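PDB 5M41: nigritoxine from Vibrio nigripulchritudo, which is a bacterial toxin for crustaceans and insects, built on a new fold and of unknown molecular mechanism. Local coordinates for residues N27-L32 with I180-L185; Y187-E192 with Q197-L202; M295-I300 with S394-S399; G338-A343 with E549-L554; I649-D654 with T663-Q668. All blocks are in the same frame, centred on the assembly; numbering follows the deposited sequence.

Contact 1: N27-L32 with I180-L185; sequences NRYRNL and ILVERL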
# COMPACT_ATOMS: atom_id res chain seq x y z
N ASN A 27 -17.23 -4.77 21.22
CA ASN A 27 -15.81 -5.07 21.43
C ASN A 27 -14.96 -3.86 21.79
O ASN A 27 -14.12 -3.95 22.70
CB ASN A 27 -15.18 -5.78 20.23
CG ASN A 27 -15.70 -7.19 20.04
OD1 ASN A 27 -16.25 -7.79 20.97
ND2 ASN A 27 -15.55 -7.72 18.83
N ARG A 28 -15.15 -2.73 21.10
CA ARG A 28 -14.42 -1.54 21.50
C ARG A 28 -14.66 -1.22 22.98
O ARG A 28 -13.71 -0.87 23.71
CB ARG A 28 -14.76 -0.29 20.67
CG ARG A 28 -14.33 -0.29 19.21
CD ARG A 28 -12.87 -0.65 18.93
NE ARG A 28 -11.81 0.03 19.70
CZ ARG A 28 -11.03 1.02 19.24
NH1 ARG A 28 -11.27 1.58 18.06
NH2 ARG A 28 -10.04 1.51 20.01
N TYR A 29 -15.90 -1.31 23.42
CA TYR A 29 -16.24 -0.89 24.79
C TYR A 29 -15.72 -1.90 25.82
O TYR A 29 -15.12 -1.54 26.84
CB TYR A 29 -17.75 -0.67 24.96
CG TYR A 29 -18.07 -0.32 26.39
CD1 TYR A 29 -17.91 0.98 26.85
CD2 TYR A 29 -18.48 -1.31 27.28
CE1 TYR A 29 -18.17 1.30 28.18
CE2 TYR A 29 -18.74 -1.00 28.60
CZ TYR A 29 -18.58 0.31 29.04
OH TYR A 29 -18.79 0.60 30.35
N ARG A 30 -15.96 -3.18 25.52
CA ARG A 30 -15.58 -4.27 26.42
C ARG A 30 -14.07 -4.35 26.59
O ARG A 30 -13.57 -4.70 27.65
CB ARG A 30 -16.15 -5.62 25.91
CG ARG A 30 -17.58 -5.87 26.41
CD ARG A 30 -18.01 -7.34 26.26
NE ARG A 30 -17.87 -7.75 24.86
CZ ARG A 30 -18.87 -8.00 24.02
NH1 ARG A 30 -20.12 -7.99 24.43
NH2 ARG A 30 -18.59 -8.32 22.76
N ASN A 31 -13.32 -3.99 25.56
CA ASN A 31 -11.87 -4.07 25.67
C ASN A 31 -11.18 -2.87 26.35
O ASN A 31 -9.98 -2.89 26.55
CB ASN A 31 -11.26 -4.40 24.32
CG ASN A 31 -11.53 -5.85 23.93
OD1 ASN A 31 -12.03 -6.13 22.86
ND2 ASN A 31 -11.23 -6.76 24.81
N LEU A 32 -11.96 -1.85 26.71
CA LEU A 32 -11.43 -0.76 27.52
C LEU A 32 -11.16 -1.30 28.92
O LEU A 32 -11.89 -2.18 29.40
CB LEU A 32 -12.45 0.38 27.62
CG LEU A 32 -12.76 1.12 26.33
CD1 LEU A 32 -13.80 2.22 26.62
CD2 LEU A 32 -11.46 1.74 25.77
N ILE A 180 -20.38 3.48 39.34
CA ILE A 180 -21.66 2.78 39.52
C ILE A 180 -22.32 2.58 38.16
O ILE A 180 -22.92 1.54 37.93
CB ILE A 180 -22.63 3.52 40.50
CG1 ILE A 180 -22.04 3.73 41.91
CG2 ILE A 180 -23.99 2.77 40.63
CD1 ILE A 180 -21.37 2.52 42.51
N LEU A 181 -22.24 3.57 37.28
CA LEU A 181 -22.83 3.45 35.93
C LEU A 181 -22.18 2.35 35.10
O LEU A 181 -22.87 1.61 34.39
CB LEU A 181 -22.76 4.78 35.17
CG LEU A 181 -23.74 5.86 35.66
CD1 LEU A 181 -23.23 7.25 35.27
CD2 LEU A 181 -25.14 5.66 35.10
N VAL A 182 -20.86 2.27 35.17
CA VAL A 182 -20.11 1.18 34.51
C VAL A 182 -20.57 -0.16 35.07
O VAL A 182 -20.86 -1.09 34.29
CB VAL A 182 -18.59 1.34 34.70
CG1 VAL A 182 -17.82 0.05 34.36
CG2 VAL A 182 -18.11 2.51 33.84
N GLU A 183 -20.69 -0.26 36.40
CA GLU A 183 -21.07 -1.55 36.99
C GLU A 183 -22.53 -1.87 36.64
O GLU A 183 -22.86 -3.01 36.46
CB GLU A 183 -20.84 -1.55 38.53
CG GLU A 183 -19.35 -1.64 38.88
CD GLU A 183 -18.99 -1.07 40.26
OE1 GLU A 183 -19.70 -0.21 40.82
OE2 GLU A 183 -17.92 -1.45 40.77
N ARG A 184 -23.38 -0.85 36.56
CA ARG A 184 -24.78 -1.07 36.14
C ARG A 184 -24.88 -1.60 34.70
O ARG A 184 -25.63 -2.53 34.44
CB ARG A 184 -25.63 0.21 36.35
CG ARG A 184 -26.98 0.19 35.65
CD ARG A 184 -27.93 -0.89 36.18
NE ARG A 184 -28.98 -1.12 35.20
CZ ARG A 184 -30.08 -1.83 35.41
NH1 ARG A 184 -30.29 -2.43 36.58
NH2 ARG A 184 -30.95 -1.95 34.42
N LEU A 185 -24.12 -1.03 33.78
CA LEU A 185 -24.14 -1.49 32.40
C LEU A 185 -23.63 -2.95 32.32
O LEU A 185 -24.21 -3.79 31.63
CB LEU A 185 -23.32 -0.53 31.51
CG LEU A 185 -23.12 -0.92 30.04
CD1 LEU A 185 -24.49 -1.09 29.38
CD2 LEU A 185 -22.24 0.09 29.27
O HOH W 1 -19.82 -1.37 31.74
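The Tyr29 ring meets water 1 at its edge, in the ring plane, while Leu185 comes at it obliquely with one methyl. That methyl, CD2, lies 3.7 Å from Tyr29 CZ and equally near CE2 and OH, so it packs against the phenol end of the ring rather than its middle. Val182 crosses the hydroxyl at a slant, its CG2 standing 4.0 Å from Tyr29 OH. With CG opposite the backbone N (chi1 177°), the ring extends toward helix 177-191. At its far end the hydroxyl gives its proton to water 1, with 2.6 Å between Tyr29 OH and the water oxygen. The same water donates in turn to the backbone of the other helix, 2.8 Å from Val182 O. A tyrosine suits this place because its ring lies among aliphatic methyls while its one polar side-chain atom, buried with it, is satisfied through the water; the direction of the two bonds also fixes where the hydroxyl proton points. Valine and leucine, about one turn apart, supply the apolar flank. Helices 22-30 and 177-191 are thus bridged where the CA atoms of Tyr29 and Val182 stand 10.7 Å apart. Helix 195-203 fills in through Leu199, Leu202 and Leu203, while Gln37 and Tyr41 of helix 34-54 pack on Val182, and Tyr41 also on Leu185.

Contact 2: Y187-E192 with Q197-L202; sequences YHVSQE and QILSTL. With MG (magnesium ion), chain B.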
# COMPACT_ATOMS: atom_id res chain seq x y z
N TYR A 187 -23.82 -5.26 34.62
CA TYR A 187 -24.91 -6.07 35.12
C TYR A 187 -26.03 -6.22 34.10
O TYR A 187 -26.57 -7.30 33.91
CB TYR A 187 -25.47 -5.47 36.41
CG TYR A 187 -26.76 -6.09 36.89
CD1 TYR A 187 -26.78 -7.37 37.45
CD2 TYR A 187 -27.97 -5.38 36.82
CE1 TYR A 187 -27.98 -7.94 37.91
CE2 TYR A 187 -29.17 -5.94 37.28
CZ TYR A 187 -29.16 -7.21 37.84
OH TYR A 187 -30.36 -7.75 38.29
N HIS A 188 -26.42 -5.12 33.48
CA HIS A 188 -27.50 -5.15 32.49
C HIS A 188 -27.17 -6.11 31.37
O HIS A 188 -27.96 -7.00 31.01
CB HIS A 188 -27.74 -3.74 31.96
CG HIS A 188 -28.96 -3.60 31.09
ND1 HIS A 188 -29.68 -2.46 31.03
CD2 HIS A 188 -29.58 -4.50 30.21
CE1 HIS A 188 -30.72 -2.62 30.17
NE2 HIS A 188 -30.66 -3.86 29.67
N VAL A 189 -25.97 -5.98 30.83
CA VAL A 189 -25.49 -6.93 29.82
C VAL A 189 -25.50 -8.37 30.34
O VAL A 189 -25.89 -9.30 29.60
CB VAL A 189 -24.08 -6.55 29.32
CG1 VAL A 189 -23.47 -7.69 28.49
CG2 VAL A 189 -24.17 -5.25 28.54
N SER A 190 -25.11 -8.58 31.59
CA SER A 190 -25.08 -9.96 32.10
C SER A 190 -26.48 -10.54 32.36
O SER A 190 -26.65 -11.76 32.40
CB SER A 190 -24.24 -10.09 33.36
OG SER A 190 -25.01 -9.78 34.49
N GLN A 191 -27.46 -9.67 32.58
CA GLN A 191 -28.84 -10.12 32.73
C GLN A 191 -29.56 -10.51 31.42
O GLN A 191 -30.67 -11.06 31.46
CB GLN A 191 -29.63 -9.04 33.44
CG GLN A 191 -29.28 -8.95 34.91
CD GLN A 191 -29.85 -10.12 35.70
OE1 GLN A 191 -31.08 -10.29 35.77
NE2 GLN A 191 -28.97 -10.92 36.30
N GLU A 192 -28.96 -10.19 30.28
CA GLU A 192 -29.61 -10.33 28.98
C GLU A 192 -28.84 -11.36 28.14
O GLU A 192 -27.71 -11.65 28.45
CB GLU A 192 -29.72 -8.97 28.28
CG GLU A 192 -30.54 -7.94 29.04
CD GLU A 192 -31.97 -8.41 29.30
OE1 GLU A 192 -32.62 -8.96 28.39
OE2 GLU A 192 -32.44 -8.27 30.44
N GLN A 197 -25.79 -6.58 21.03
CA GLN A 197 -26.82 -5.64 20.62
C GLN A 197 -27.32 -4.76 21.76
O GLN A 197 -27.57 -3.57 21.57
CB GLN A 197 -27.97 -6.39 19.97
CG GLN A 197 -29.03 -5.47 19.41
CD GLN A 197 -30.12 -6.24 18.70
OE1 GLN A 197 -30.52 -7.33 19.15
NE2 GLN A 197 -30.59 -5.68 17.59
N ILE A 198 -27.46 -5.33 22.95
CA ILE A 198 -27.92 -4.54 24.08
C ILE A 198 -26.87 -3.50 24.39
O ILE A 198 -27.19 -2.32 24.57
CB ILE A 198 -28.29 -5.40 25.30
CG1 ILE A 198 -29.41 -6.35 24.91
CG2 ILE A 198 -28.81 -4.53 26.42
CD1 ILE A 198 -30.58 -6.40 25.87
N LEU A 199 -25.61 -3.92 24.36
CA LEU A 199 -24.51 -3.02 24.62
C LEU A 199 -24.42 -1.84 23.62
O LEU A 199 -24.28 -0.67 24.02
CB LEU A 199 -23.21 -3.82 24.62
CG LEU A 199 -21.97 -3.34 25.36
CD1 LEU A 199 -22.24 -2.56 26.66
CD2 LEU A 199 -21.11 -4.57 25.63
N SER A 200 -24.53 -2.12 22.32
CA SER A 200 -24.44 -1.06 21.32
C SER A 200 -25.64 -0.12 21.41
O SER A 200 -25.50 1.10 21.16
CB SER A 200 -24.26 -1.62 19.90
OG SER A 200 -25.32 -2.47 19.51
N THR A 201 -26.80 -0.65 21.78
CA THR A 201 -28.00 0.15 21.92
C THR A 201 -27.92 1.07 23.11
O THR A 201 -28.32 2.23 23.03
CB THR A 201 -29.24 -0.75 22.08
OG1 THR A 201 -29.43 -1.45 20.87
CG2 THR A 201 -30.51 0.08 22.32
N LEU A 202 -27.42 0.53 24.22
CA LEU A 202 -27.31 1.28 25.46
C LEU A 202 -26.22 2.35 25.46
O LEU A 202 -26.18 3.21 26.35
CB LEU A 202 -27.12 0.33 26.65
CG LEU A 202 -28.38 -0.50 26.99
CD1 LEU A 202 -28.06 -1.57 28.02
CD2 LEU A 202 -29.49 0.37 27.50
MG MG B . -25.50 -11.57 28.73
O HOH W 2 -25.85 -13.25 30.34
O HOH W 3 -23.17 -11.76 29.58
O HOH W 4 -25.45 -13.41 27.04
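A leucine methyl sits squarely over the imidazole of His188: Leu202 CD1 is 3.6 Å from the ring centroid, only 12° off the normal, a CH-pi contact. Ile198 CG2 joins from an oblique direction, 3.8 Å from His188 NE2, whereas ND1 is hydrogen-bonded to Thr84, which probably helps fix the rotation of the ring. Farther along, Ile198 CD1 presses on the aliphatic part of Glu192, 3.5 Å from its CG; the glutamate chain bends at chi2, and its OE1 is hydrogen-bonded to Ser133. Val189 CG2 meets Leu199 CD1 at 3.8 Å. Valine, isoleucine and leucine suit a seam in which the histidine offers a ring face and the glutamate its methylenes. The backbone at the end of the first helix does other work: Val189 O and Glu192 O bind the magnesium ion, at 2.5 Å and 2.2 Å, with three waters and Asp195 OD1 completing six ligands. The metal probably steadies the turn between the two helices. Helices 177-191 and 195-203 form a roughly antiparallel helical hairpin, in which the axes of the two short segments run at 145° and approach to 9.8 Å, with Leu199 also packed on Ala26 and Arg30 of helix 22-30.

Contact 3: M295-I300 with S394-S399; sequences MSASGI and SVASSS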
# COMPACT_ATOMS: atom_id res chain seq x y z
N MET A 295 -4.70 -1.14 -14.13
CA MET A 295 -4.97 0.14 -14.79
C MET A 295 -3.68 0.91 -15.01
O MET A 295 -2.65 0.61 -14.39
CB MET A 295 -5.90 0.99 -13.92
CG MET A 295 -7.26 0.37 -13.66
SD MET A 295 -8.14 1.21 -12.33
CE MET A 295 -7.37 0.58 -10.85
N SER A 296 -3.75 1.93 -15.85
CA SER A 296 -2.62 2.82 -16.08
C SER A 296 -2.64 3.93 -15.04
O SER A 296 -3.69 4.48 -14.74
CB SER A 296 -2.71 3.43 -17.49
OG SER A 296 -1.67 4.37 -17.69
N ALA A 297 -1.48 4.25 -14.48
CA ALA A 297 -1.38 5.37 -13.54
C ALA A 297 -0.90 6.65 -14.23
O ALA A 297 -0.67 7.66 -13.57
CB ALA A 297 -0.47 5.00 -12.37
N SER A 298 -0.76 6.62 -15.56
CA SER A 298 -0.25 7.77 -16.30
C SER A 298 -1.27 8.29 -17.30
O SER A 298 -2.24 7.61 -17.60
CB SER A 298 1.04 7.42 -17.03
OG SER A 298 0.77 6.67 -18.20
N GLY A 299 -1.02 9.48 -17.83
CA GLY A 299 -1.95 10.15 -18.73
C GLY A 299 -2.83 11.05 -17.91
O GLY A 299 -2.95 10.86 -16.69
N ILE A 300 -3.44 12.05 -18.54
CA ILE A 300 -4.32 12.97 -17.82
C ILE A 300 -5.58 12.20 -17.41
O ILE A 300 -6.05 11.33 -18.15
CB ILE A 300 -4.72 14.22 -18.63
CG1 ILE A 300 -3.73 14.49 -19.79
CG2 ILE A 300 -4.86 15.42 -17.70
CD1 ILE A 300 -4.30 15.36 -20.90
N SER A 394 -0.10 9.98 -8.55
CA SER A 394 0.95 10.91 -8.98
C SER A 394 2.37 10.34 -8.82
O SER A 394 3.26 10.68 -9.60
CB SER A 394 0.85 12.26 -8.28
OG SER A 394 1.25 12.17 -6.92
N VAL A 395 2.59 9.50 -7.81
CA VAL A 395 3.93 8.91 -7.65
C VAL A 395 4.08 7.54 -8.33
O VAL A 395 5.20 7.13 -8.65
CB VAL A 395 4.43 8.89 -6.18
CG1 VAL A 395 4.57 10.31 -5.62
CG2 VAL A 395 3.52 8.04 -5.31
N ALA A 396 2.98 6.83 -8.58
CA ALA A 396 3.04 5.59 -9.37
C ALA A 396 3.12 5.88 -10.87
O ALA A 396 3.59 5.06 -11.65
CB ALA A 396 1.86 4.69 -9.08
N SER A 397 2.64 7.07 -11.22
CA SER A 397 2.49 7.58 -12.57
C SER A 397 3.46 7.04 -13.64
O SER A 397 3.04 6.62 -14.72
CB SER A 397 2.61 9.10 -12.54
OG SER A 397 2.74 9.56 -13.85
N SER A 398 4.74 7.09 -13.34
CA SER A 398 5.72 6.70 -14.33
C SER A 398 6.89 6.01 -13.62
O SER A 398 8.06 6.28 -13.92
CB SER A 398 6.19 7.93 -15.09
OG SER A 398 6.77 8.84 -14.16
N SER A 399 6.55 5.14 -12.67
CA SER A 399 7.52 4.35 -11.92
C SER A 399 7.96 3.10 -12.70
O SER A 399 7.14 2.24 -13.02
CB SER A 399 6.91 3.90 -10.60
OG SER A 399 7.81 3.08 -9.89
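Ala297 and Ser298 touch Ala396 and Ser397 where the end of a strand meets the end of a helix: an ST turn closes strand 293-296, and helix 386-396 stops beside it. In the turn, the backbone N of Ser298 donates to Ser296 OG over 3.2 Å. Ser397 is the side chain to follow. Its CB lies 3.7 Å from Ala297 O; its OG, pointing opposite its own backbone N (chi1 168°), lies 3.9 Å from Ala297 O and 4.2 Å from Ser298 CB. Ala297 has just a methyl to offer, and it fits: CB rests 4.0 Å from Ala396 CB and also faces the backbone of Ser397, a closeness that small residues permit, with the CA atoms of Ala297 and Ser397 4.6 Å apart. Ile341 of strand 340-348 touches both alanines. Ser298 CB in turn abuts the carbonyl oxygen of Ser397. The backbones meet most directly where Ser397 CA directs its hydrogen at Ala297 O, a CA-H...O contact of 3.3 Å with an angle of 150° at the hydrogen.

Contact 4: G338-A343 with E549-L554; sequences GGKIVA and EFDFRL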
# COMPACT_ATOMS: atom_id res chain seq x y z
N GLY A 338 6.20 -0.16 -14.60
CA GLY A 338 5.77 0.36 -15.89
C GLY A 338 4.71 1.43 -15.77
O GLY A 338 4.01 1.70 -16.73
N GLY A 339 4.58 2.02 -14.59
CA GLY A 339 3.60 3.08 -14.39
C GLY A 339 2.16 2.60 -14.34
O GLY A 339 1.25 3.35 -14.71
N LYS A 340 1.94 1.37 -13.88
CA LYS A 340 0.60 0.85 -13.70
C LYS A 340 0.23 0.76 -12.22
O LYS A 340 1.10 0.91 -11.35
CB LYS A 340 0.45 -0.52 -14.37
CG LYS A 340 0.48 -0.47 -15.89
CD LYS A 340 0.70 -1.85 -16.49
CE LYS A 340 0.86 -1.79 -18.01
NZ LYS A 340 -0.36 -1.25 -18.69
N ILE A 341 -1.07 0.55 -11.95
CA ILE A 341 -1.59 0.31 -10.60
C ILE A 341 -2.60 -0.82 -10.69
O ILE A 341 -3.43 -0.84 -11.58
CB ILE A 341 -2.31 1.54 -10.00
CG1 ILE A 341 -1.29 2.59 -9.59
CG2 ILE A 341 -3.06 1.16 -8.72
CD1 ILE A 341 -1.91 3.83 -8.96
N VAL A 342 -2.51 -1.78 -9.78
CA VAL A 342 -3.52 -2.82 -9.68
C VAL A 342 -4.42 -2.53 -8.46
O VAL A 342 -3.92 -2.19 -7.38
CB VAL A 342 -2.90 -4.24 -9.66
CG1 VAL A 342 -2.08 -4.48 -8.40
CG2 VAL A 342 -3.97 -5.32 -9.83
N ALA A 343 -5.73 -2.63 -8.65
CA ALA A 343 -6.67 -2.65 -7.53
C ALA A 343 -7.03 -4.11 -7.30
O ALA A 343 -7.28 -4.86 -8.25
CB ALA A 343 -7.92 -1.85 -7.83
N GLU A 549 7.24 1.35 -24.86
CA GLU A 549 8.45 0.55 -25.19
C GLU A 549 8.95 -0.21 -23.95
O GLU A 549 9.36 -1.37 -24.04
CB GLU A 549 9.61 1.40 -25.73
CG GLU A 549 10.77 0.53 -26.22
CD GLU A 549 11.86 1.29 -26.96
OE1 GLU A 549 11.52 2.15 -27.80
OE2 GLU A 549 13.07 1.02 -26.71
N PHE A 550 8.90 0.47 -22.81
CA PHE A 550 9.34 -0.15 -21.54
C PHE A 550 8.48 -1.38 -21.24
O PHE A 550 9.00 -2.44 -20.94
CB PHE A 550 9.30 0.87 -20.39
CG PHE A 550 9.73 0.31 -19.05
CD1 PHE A 550 11.07 0.20 -18.72
CD2 PHE A 550 8.77 -0.10 -18.11
CE1 PHE A 550 11.47 -0.30 -17.48
CE2 PHE A 550 9.16 -0.59 -16.88
CZ PHE A 550 10.51 -0.70 -16.56
N ASP A 551 7.16 -1.22 -21.36
CA ASP A 551 6.25 -2.33 -21.12
C ASP A 551 6.47 -3.45 -22.16
O ASP A 551 6.53 -4.65 -21.82
CB ASP A 551 4.81 -1.81 -21.11
CG ASP A 551 3.78 -2.91 -20.92
OD1 ASP A 551 3.78 -3.59 -19.87
OD2 ASP A 551 2.94 -3.09 -21.81
N PHE A 552 6.63 -3.08 -23.43
CA PHE A 552 6.94 -4.08 -24.45
C PHE A 552 8.21 -4.85 -24.10
O PHE A 552 8.26 -6.08 -24.20
CB PHE A 552 7.08 -3.47 -25.84
CG PHE A 552 7.70 -4.41 -26.84
CD1 PHE A 552 6.92 -5.37 -27.47
CD2 PHE A 552 9.05 -4.32 -27.15
CE1 PHE A 552 7.48 -6.25 -28.39
CE2 PHE A 552 9.62 -5.20 -28.07
CZ PHE A 552 8.84 -6.16 -28.69
N ARG A 553 9.23 -4.11 -23.69
CA ARG A 553 10.53 -4.71 -23.39
C ARG A 553 10.47 -5.67 -22.21
O ARG A 553 11.20 -6.65 -22.20
CB ARG A 553 11.59 -3.64 -23.17
CG ARG A 553 12.13 -3.03 -24.46
CD ARG A 553 13.18 -1.99 -24.12
NE ARG A 553 13.84 -1.42 -25.28
CZ ARG A 553 14.84 -1.98 -25.96
NH1 ARG A 553 15.31 -3.19 -25.63
NH2 ARG A 553 15.37 -1.33 -26.99
N LEU A 554 9.62 -5.37 -21.24
CA LEU A 554 9.36 -6.28 -20.12
C LEU A 554 8.57 -7.51 -20.59
O LEU A 554 8.92 -8.64 -20.26
CB LEU A 554 8.58 -5.59 -18.98
CG LEU A 554 9.30 -4.65 -17.98
CD1 LEU A 554 8.28 -4.13 -16.97
CD2 LEU A 554 10.44 -5.36 -17.26
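Phe550 and Asp551 are the residues of helix 546-555 that reach Gly338, in the loop before strand 340-348, and Lys340, the first residue of that strand. Glu549, at the head of the segment, faces elsewhere and serves the helix itself: its OE2 receives both NE and NH2 of Arg553, NE at 2.9 Å through the anti lone pair, in a side-on salt bridge one turn long. Phe550 comes next, its side chain leaving the helix with CG trans to the main-chain N (chi1 180°), which turns the ring toward Gly338. There the ring edge, near its plane, meets Gly338 CA, 3.7 Å from Phe550 CE2. Gly338 has no side chain to come between them, and its positive phi of 104° is one that glycine adopts readily. Asp551 follows: its OD1 lies 3.9 Å from Lys340 CE, the two side chains crossing at about a right angle, while OD2 is hydrogen-bonded to Tyr498. Arg553 completes its pair with Glu549 and also makes a cation-pi contact with Phe633. Leu554 lays CG over one face of Phe550, 4.2 Å above the plane and toward the rim, backing the ring from within its own helix. Lys340 NZ stands 4.9 Å from Asp551 OD1, too far for a salt bridge. The junction therefore combines ring-to-glycine packing with a lysine methylene against a carboxylate oxygen, and the opposite charges may add weak attraction.

Contact 5: I649-D654 with T663-Q668; sequences IHFRTD and TTYTLQ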
# COMPACT_ATOMS: atom_id res chain seq x y z
N ILE A 649 33.63 -3.50 -21.50
CA ILE A 649 34.35 -4.57 -20.84
C ILE A 649 33.92 -5.88 -21.50
O ILE A 649 32.75 -6.07 -21.77
CB ILE A 649 33.96 -4.56 -19.34
CG1 ILE A 649 34.78 -3.50 -18.60
CG2 ILE A 649 34.11 -5.92 -18.71
CD1 ILE A 649 34.26 -3.10 -17.22
N HIS A 650 34.87 -6.78 -21.75
CA HIS A 650 34.60 -8.01 -22.52
C HIS A 650 34.95 -9.26 -21.78
O HIS A 650 35.97 -9.33 -21.10
CB HIS A 650 35.33 -7.97 -23.87
CG HIS A 650 35.12 -6.68 -24.64
ND1 HIS A 650 33.94 -6.36 -25.22
CD2 HIS A 650 35.99 -5.60 -24.90
CE1 HIS A 650 34.04 -5.15 -25.82
NE2 HIS A 650 35.30 -4.70 -25.63
N PHE A 651 34.09 -10.27 -21.91
CA PHE A 651 34.32 -11.60 -21.37
C PHE A 651 34.20 -12.59 -22.52
O PHE A 651 33.42 -12.38 -23.44
CB PHE A 651 33.22 -11.98 -20.38
CG PHE A 651 33.17 -11.15 -19.12
CD1 PHE A 651 33.66 -11.66 -17.93
CD2 PHE A 651 32.51 -9.93 -19.11
CE1 PHE A 651 33.57 -10.92 -16.75
CE2 PHE A 651 32.40 -9.19 -17.93
CZ PHE A 651 32.94 -9.69 -16.75
N ARG A 652 34.96 -13.68 -22.47
CA ARG A 652 34.89 -14.71 -23.52
C ARG A 652 35.24 -16.07 -22.92
O ARG A 652 35.83 -16.11 -21.83
CB ARG A 652 35.79 -14.38 -24.73
CG ARG A 652 36.92 -13.41 -24.41
CD ARG A 652 37.91 -13.14 -25.53
NE ARG A 652 37.30 -12.65 -26.76
CZ ARG A 652 37.09 -11.38 -27.07
NH1 ARG A 652 37.40 -10.42 -26.24
NH2 ARG A 652 36.54 -11.08 -28.23
N THR A 653 34.87 -17.15 -23.59
CA THR A 653 35.21 -18.48 -23.10
C THR A 653 36.65 -18.79 -23.46
O THR A 653 37.21 -18.20 -24.40
CB THR A 653 34.32 -19.59 -23.69
OG1 THR A 653 34.59 -19.71 -25.09
CG2 THR A 653 32.84 -19.27 -23.49
N ASP A 654 37.25 -19.73 -22.74
CA ASP A 654 38.57 -20.21 -23.09
C ASP A 654 38.67 -20.77 -24.53
O ASP A 654 39.63 -20.47 -25.25
CB ASP A 654 39.04 -21.26 -22.07
CG ASP A 654 40.44 -21.73 -22.36
OD1 ASP A 654 41.38 -20.95 -22.12
OD2 ASP A 654 40.58 -22.87 -22.85
N THR A 663 41.81 -13.46 -18.09
CA THR A 663 42.08 -13.56 -16.67
C THR A 663 41.32 -14.77 -16.14
O THR A 663 40.64 -15.45 -16.90
CB THR A 663 41.59 -12.32 -15.90
OG1 THR A 663 40.16 -12.30 -15.96
CG2 THR A 663 42.19 -11.02 -16.47
N THR A 664 41.44 -15.03 -14.85
CA THR A 664 40.69 -16.11 -14.20
C THR A 664 39.42 -15.56 -13.53
O THR A 664 38.68 -16.29 -12.89
CB THR A 664 41.57 -16.78 -13.13
OG1 THR A 664 41.99 -15.77 -12.20
CG2 THR A 664 42.84 -17.43 -13.78
N TYR A 665 39.18 -14.26 -13.68
CA TYR A 665 37.96 -13.61 -13.18
C TYR A 665 36.80 -13.91 -14.11
O TYR A 665 36.91 -13.76 -15.32
CB TYR A 665 38.16 -12.10 -13.10
CG TYR A 665 37.01 -11.35 -12.47
CD1 TYR A 665 36.88 -11.28 -11.08
CD2 TYR A 665 36.07 -10.65 -13.26
CE1 TYR A 665 35.85 -10.58 -10.48
CE2 TYR A 665 35.03 -9.93 -12.67
CZ TYR A 665 34.93 -9.92 -11.27
OH TYR A 665 33.93 -9.23 -10.62
N THR A 666 35.69 -14.36 -13.53
CA THR A 666 34.57 -14.83 -14.35
C THR A 666 33.39 -13.87 -14.26
O THR A 666 33.28 -13.11 -13.30
CB THR A 666 34.08 -16.21 -13.89
OG1 THR A 666 33.48 -16.07 -12.60
CG2 THR A 666 35.26 -17.22 -13.82
N LEU A 667 32.50 -13.94 -15.26
CA LEU A 667 31.23 -13.23 -15.22
C LEU A 667 30.45 -13.62 -13.97
O LEU A 667 29.77 -12.79 -13.38
CB LEU A 667 30.38 -13.52 -16.47
CG LEU A 667 29.03 -12.80 -16.55
CD1 LEU A 667 29.19 -11.28 -16.66
CD2 LEU A 667 28.21 -13.30 -17.72
N GLN A 668 30.52 -14.89 -13.58
CA GLN A 668 29.91 -15.33 -12.32
C GLN A 668 30.41 -14.55 -11.09
O GLN A 668 29.61 -14.14 -10.25
CB GLN A 668 30.11 -16.83 -12.11
CG GLN A 668 29.10 -17.41 -11.13
CD GLN A 668 29.38 -18.84 -10.76
OE1 GLN A 668 28.50 -19.69 -10.86
NE2 GLN A 668 30.61 -19.12 -10.31
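Phe651 is the centre of this contact, its ring lodged against Leu667 and the backbone just ahead of it. Leu667 CD1 lies over one face, toward the rim, 4.1 Å from the ring centroid and 16° off the normal, a CH-pi contact. Phe651 CE1 reaches the main chain, 3.5 Å from Leu667 N, and Tyr665 CD2 approaches the same CE1 obliquely at 4.3 Å. Leucine suits the place by putting a methyl on the ring where the two side chains cross at about a right angle. Farther out, Thr666 is the N-cap of helix 667-676, its OG1 accepting from Asp669 N, and Thr663 OG1 takes the backbone N of Tyr665 at 3.2 Å in an ST turn. The turn lies at the corner of the chain and the cap at the helix start; together they probably help position Tyr665 and Leu667. Leu599 of neighbouring strand 594-601 touches both Phe651 and Leu667. The side-chain contacts are apolar, consistent with packing of the helix start on the sheet, while hydrogen bonds shape the turn and the cap.

Overall arrangement
The five contacts follow one another along an elongated chain, except that contacts 3 and 4 alternate their segments. Contacts 1 and 2 lie about 10 Å apart between centres and share helix 177-191; they touch where Leu185 packs on Leu199 and Leu202, making one helical cluster beside the magnesium ion. Contacts 3 and 4, also about 10 Å apart between centres, reach the same antiparallel sheet through neighbouring strands 293-296 and 340-348, joined by probable backbone hydrogen bonds such as Ala297 N to Gly339 O. Contact 5 belongs to another sheet, about 34 Å from contact 4 and about 74 Å from contact 1, centre to centre. This is consistent with an elongated toxin whose regions each pack locally.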